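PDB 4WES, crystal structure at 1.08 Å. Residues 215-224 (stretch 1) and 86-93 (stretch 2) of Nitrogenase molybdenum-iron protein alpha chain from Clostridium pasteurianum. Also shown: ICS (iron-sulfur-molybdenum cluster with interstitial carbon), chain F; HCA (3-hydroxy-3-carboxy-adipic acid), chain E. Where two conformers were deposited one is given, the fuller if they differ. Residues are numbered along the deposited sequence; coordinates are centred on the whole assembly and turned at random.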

# COMPACT_ATOMS: atom_id res chain seq x y z
N GLU A 215 -27.00 27.06 -5.91
CA GLU A 215 -26.57 25.74 -6.34
C GLU A 215 -25.05 25.78 -6.47
O GLU A 215 -24.51 26.65 -7.17
CB GLU A 215 -27.21 25.36 -7.66
CG GLU A 215 -26.59 24.15 -8.31
CD GLU A 215 -26.51 22.93 -7.42
OE1 GLU A 215 -25.47 22.23 -7.47
OE2 GLU A 215 -27.50 22.67 -6.68
N TYR A 216 -24.37 24.85 -5.78
CA TYR A 216 -22.93 24.99 -5.55
C TYR A 216 -22.10 23.87 -6.17
O TYR A 216 -20.93 23.75 -5.93
CB TYR A 216 -22.67 25.23 -4.07
CG TYR A 216 -23.47 26.41 -3.58
CD1 TYR A 216 -23.03 27.70 -3.81
CD2 TYR A 216 -24.68 26.24 -2.95
CE1 TYR A 216 -23.78 28.79 -3.45
CE2 TYR A 216 -25.44 27.33 -2.55
CZ TYR A 216 -24.99 28.61 -2.80
OH TYR A 216 -25.73 29.71 -2.42
N ASN A 217 -22.75 23.06 -7.03
CA ASN A 217 -22.07 21.98 -7.74
C ASN A 217 -21.36 20.99 -6.83
O ASN A 217 -20.30 20.47 -7.15
CB ASN A 217 -21.08 22.51 -8.79
CG ASN A 217 -20.76 21.48 -9.86
OD1 ASN A 217 -21.62 20.67 -10.22
ND2 ASN A 217 -19.56 21.53 -10.42
N ILE A 218 -21.99 20.69 -5.69
CA ILE A 218 -21.42 19.68 -4.80
C ILE A 218 -21.45 18.34 -5.50
O ILE A 218 -22.48 17.90 -6.00
CB ILE A 218 -22.18 19.62 -3.48
CG1 ILE A 218 -22.28 21.01 -2.79
CG2 ILE A 218 -21.55 18.58 -2.56
CD1 ILE A 218 -20.95 21.74 -2.60
N GLY A 219 -20.29 17.69 -5.58
CA GLY A 219 -20.20 16.40 -6.25
C GLY A 219 -20.61 16.40 -7.70
O GLY A 219 -20.92 15.34 -8.23
N GLY A 220 -20.62 17.55 -8.38
CA GLY A 220 -21.05 17.60 -9.76
C GLY A 220 -22.53 17.80 -10.00
O GLY A 220 -22.95 17.72 -11.17
N ASP A 221 -23.29 18.12 -8.99
CA ASP A 221 -24.73 18.31 -9.14
C ASP A 221 -25.10 19.32 -10.26
O ASP A 221 -26.07 19.09 -10.98
CB ASP A 221 -25.35 18.84 -7.84
CG ASP A 221 -25.60 17.81 -6.78
OD1 ASP A 221 -25.42 16.59 -7.01
OD2 ASP A 221 -25.96 18.28 -5.65
N ALA A 222 -24.40 20.44 -10.31
CA ALA A 222 -24.78 21.50 -11.25
C ALA A 222 -24.53 21.05 -12.68
O ALA A 222 -25.34 21.33 -13.59
CB ALA A 222 -24.03 22.77 -10.98
N TRP A 223 -23.42 20.35 -12.92
CA TRP A 223 -23.16 19.85 -14.26
C TRP A 223 -24.25 18.89 -14.72
O TRP A 223 -24.60 18.86 -15.91
CB TRP A 223 -21.78 19.21 -14.35
CG TRP A 223 -20.67 20.18 -14.14
CD1 TRP A 223 -20.63 21.49 -14.56
CD2 TRP A 223 -19.41 19.93 -13.51
NE1 TRP A 223 -19.43 22.06 -14.24
CE2 TRP A 223 -18.66 21.13 -13.60
CE3 TRP A 223 -18.83 18.82 -12.90
CZ2 TRP A 223 -17.41 21.26 -13.06
CZ3 TRP A 223 -17.56 18.95 -12.35
CH2 TRP A 223 -16.86 20.16 -12.46
N GLU A 224 -24.80 18.11 -13.80
CA GLU A 224 -25.87 17.18 -14.16
C GLU A 224 -27.17 17.92 -14.47
O GLU A 224 -27.86 17.55 -15.44
CB GLU A 224 -26.03 16.13 -13.05
CG GLU A 224 -27.23 15.22 -13.23
CD GLU A 224 -27.30 14.38 -14.50
OE1 GLU A 224 -28.39 13.83 -14.74
OE2 GLU A 224 -26.27 14.28 -15.22
FE1 ICS F . -28.01 25.90 0.91
MO1 ICS F . -23.48 21.88 4.32
FE2 ICS F . -26.17 25.86 2.82
FE3 ICS F . -25.83 24.38 0.62
FE4 ICS F . -27.73 23.77 2.38
FE5 ICS F . -26.06 22.28 3.67
FE6 ICS F . -24.48 24.35 4.06
FE7 ICS F . -24.18 22.89 1.94
CX ICS F . -25.80 23.92 2.58
S1A ICS F . -28.40 25.81 3.18
S1B ICS F . -25.12 22.91 5.63
S2A ICS F . -25.90 26.67 0.72
S2B ICS F . -24.73 26.50 4.40
S3A ICS F . -28.28 21.93 3.52
S3B ICS F . -22.53 23.74 3.20
S4A ICS F . -27.94 23.74 0.09
S4B ICS F . -24.71 20.84 2.62
S5A ICS F . -24.09 23.28 -0.23
C1 HCA E . -20.27 24.20 6.79
C2 HCA E . -19.87 23.23 5.67
C3 HCA E . -20.65 21.92 5.67
C4 HCA E . -20.13 20.92 6.73
C5 HCA E . -20.79 19.56 6.47
C6 HCA E . -20.83 18.54 7.57
C7 HCA E . -20.51 21.26 4.30
O1 HCA E . -21.40 24.11 7.29
O2 HCA E . -19.46 25.07 7.13
O3 HCA E . -20.64 17.32 7.26
O4 HCA E . -21.07 18.92 8.74
O5 HCA E . -21.57 20.92 3.72
O6 HCA E . -19.38 21.04 3.85
O7 HCA E . -22.02 22.16 5.95
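Stretch 2, residues 86-93: GRRFKSKP

Two segments far apart in sequence can be joined by two backbone hydrogen bonds and one from a side chain without forming a sheet, and residues 86-93 of the nitrogenase alpha chain illustrate the principle. The segment has no regular helix or strand, yet from R87 onward most of its residues are extended. It meets the other stretch through a single antiparallel bridge, I218 with F89, CA lying 4.3 Å from CA, with the chains well short of aligned.

R87 starts sideways, but its side chain, trans through chi3, reaches inward: NH1 of R87 lies 3.1 Å from CG of Y216, and NH1 of R87 lies 3.3 Å from S5A of ICS. Both neighbours are near the guanidinium plane, while CD1 of I218 covers one face. R88 breaks the extended run with a psi of 46°. Its carbonyl O accepts a hydrogen bond from N of G219 at 3.0 Å and also receives CA of I218 at 3.3 Å. The backbone angles of G219, 59/21, favour glycine, and an ideal CB there would sit only 3.2 Å from NH2 of R88.

At F89 the chain is extended again; its CB lies 3.1 Å from O of Y216 and 4.1 Å from CD1 of I218, although the ring leads away. K90 then closes the bridge: its N donates to O of N217 at 3.1 Å, and its O accepts from ND2 of N217 at 2.8 Å, so one asparagine engages both polar backbone atoms of the lysine. The side chain of K90, m at chi1 and trans beyond it, runs past the turn, CD 3.6 Å from N of G220, and a water links its NZ (2.8 Å) to NH1 of R88 (3.0 Å).

Beyond the bridge, contact passes to W223. Its CZ3 lies 3.6 Å from CB of K90, and its CZ2 3.8 Å from CD of K92. S91 points away.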

# COMPACT_ATOMS: atom_id res chain seq x y z
N GLY A 86 -12.89 20.60 2.04
CA GLY A 86 -13.87 19.80 2.76
C GLY A 86 -15.27 19.92 2.23
O GLY A 86 -16.08 19.01 2.38
N ARG A 87 -15.60 21.06 1.63
CA ARG A 87 -16.89 21.27 0.97
C ARG A 87 -16.65 21.08 -0.53
O ARG A 87 -15.82 21.76 -1.14
CB ARG A 87 -17.47 22.63 1.28
CG ARG A 87 -18.81 22.86 0.60
CD ARG A 87 -19.56 23.99 1.22
NE ARG A 87 -20.76 24.38 0.50
CZ ARG A 87 -20.81 25.31 -0.46
NH1 ARG A 87 -21.97 25.64 -0.99
NH2 ARG A 87 -19.70 25.90 -0.90
N ARG A 88 -17.38 20.12 -1.11
CA ARG A 88 -17.05 19.52 -2.37
C ARG A 88 -17.68 20.20 -3.60
O ARG A 88 -18.14 19.52 -4.52
CB ARG A 88 -17.42 18.04 -2.33
CG ARG A 88 -16.64 17.25 -1.28
CD ARG A 88 -17.13 15.83 -1.16
NE ARG A 88 -17.02 15.14 -2.44
CZ ARG A 88 -18.01 14.77 -3.26
NH1 ARG A 88 -17.72 14.32 -4.48
NH2 ARG A 88 -19.27 14.86 -2.91
N PHE A 89 -17.60 21.53 -3.65
CA PHE A 89 -17.96 22.20 -4.90
C PHE A 89 -16.92 21.83 -5.96
O PHE A 89 -15.72 21.97 -5.75
CB PHE A 89 -18.06 23.72 -4.73
CG PHE A 89 -16.96 24.39 -3.95
CD1 PHE A 89 -15.82 24.85 -4.56
CD2 PHE A 89 -17.11 24.59 -2.60
CE1 PHE A 89 -14.82 25.50 -3.83
CE2 PHE A 89 -16.17 25.24 -1.87
CZ PHE A 89 -15.01 25.69 -2.46
N LYS A 90 -17.38 21.36 -7.11
CA LYS A 90 -16.46 20.97 -8.18
C LYS A 90 -16.29 22.10 -9.18
O LYS A 90 -17.23 22.83 -9.49
CB LYS A 90 -16.91 19.68 -8.86
CG LYS A 90 -16.83 18.43 -7.98
CD LYS A 90 -17.09 17.17 -8.82
CE LYS A 90 -16.91 15.90 -8.00
NZ LYS A 90 -17.15 14.69 -8.80
N SER A 91 -15.07 22.23 -9.69
CA SER A 91 -14.71 23.29 -10.64
C SER A 91 -13.83 22.74 -11.73
O SER A 91 -13.02 21.82 -11.51
CB SER A 91 -13.94 24.41 -9.95
OG SER A 91 -14.70 24.96 -8.89
N LYS A 92 -13.94 23.32 -12.92
CA LYS A 92 -13.02 23.00 -13.98
C LYS A 92 -12.63 24.30 -14.70
O LYS A 92 -13.39 25.27 -14.68
CB LYS A 92 -13.59 21.98 -14.93
CG LYS A 92 -14.80 22.42 -15.62
CD LYS A 92 -15.51 21.25 -16.37
CE LYS A 92 -16.81 21.70 -17.00
NZ LYS A 92 -16.57 22.79 -18.00
N PRO A 93 -11.47 24.34 -15.34
CA PRO A 93 -11.11 25.54 -16.08
C PRO A 93 -12.17 25.88 -17.13
O PRO A 93 -12.57 25.02 -17.91
CB PRO A 93 -9.82 25.14 -16.76
CG PRO A 93 -9.30 24.01 -16.03
CD PRO A 93 -10.45 23.30 -15.43
O HOH W 1 -18.58 13.09 -7.08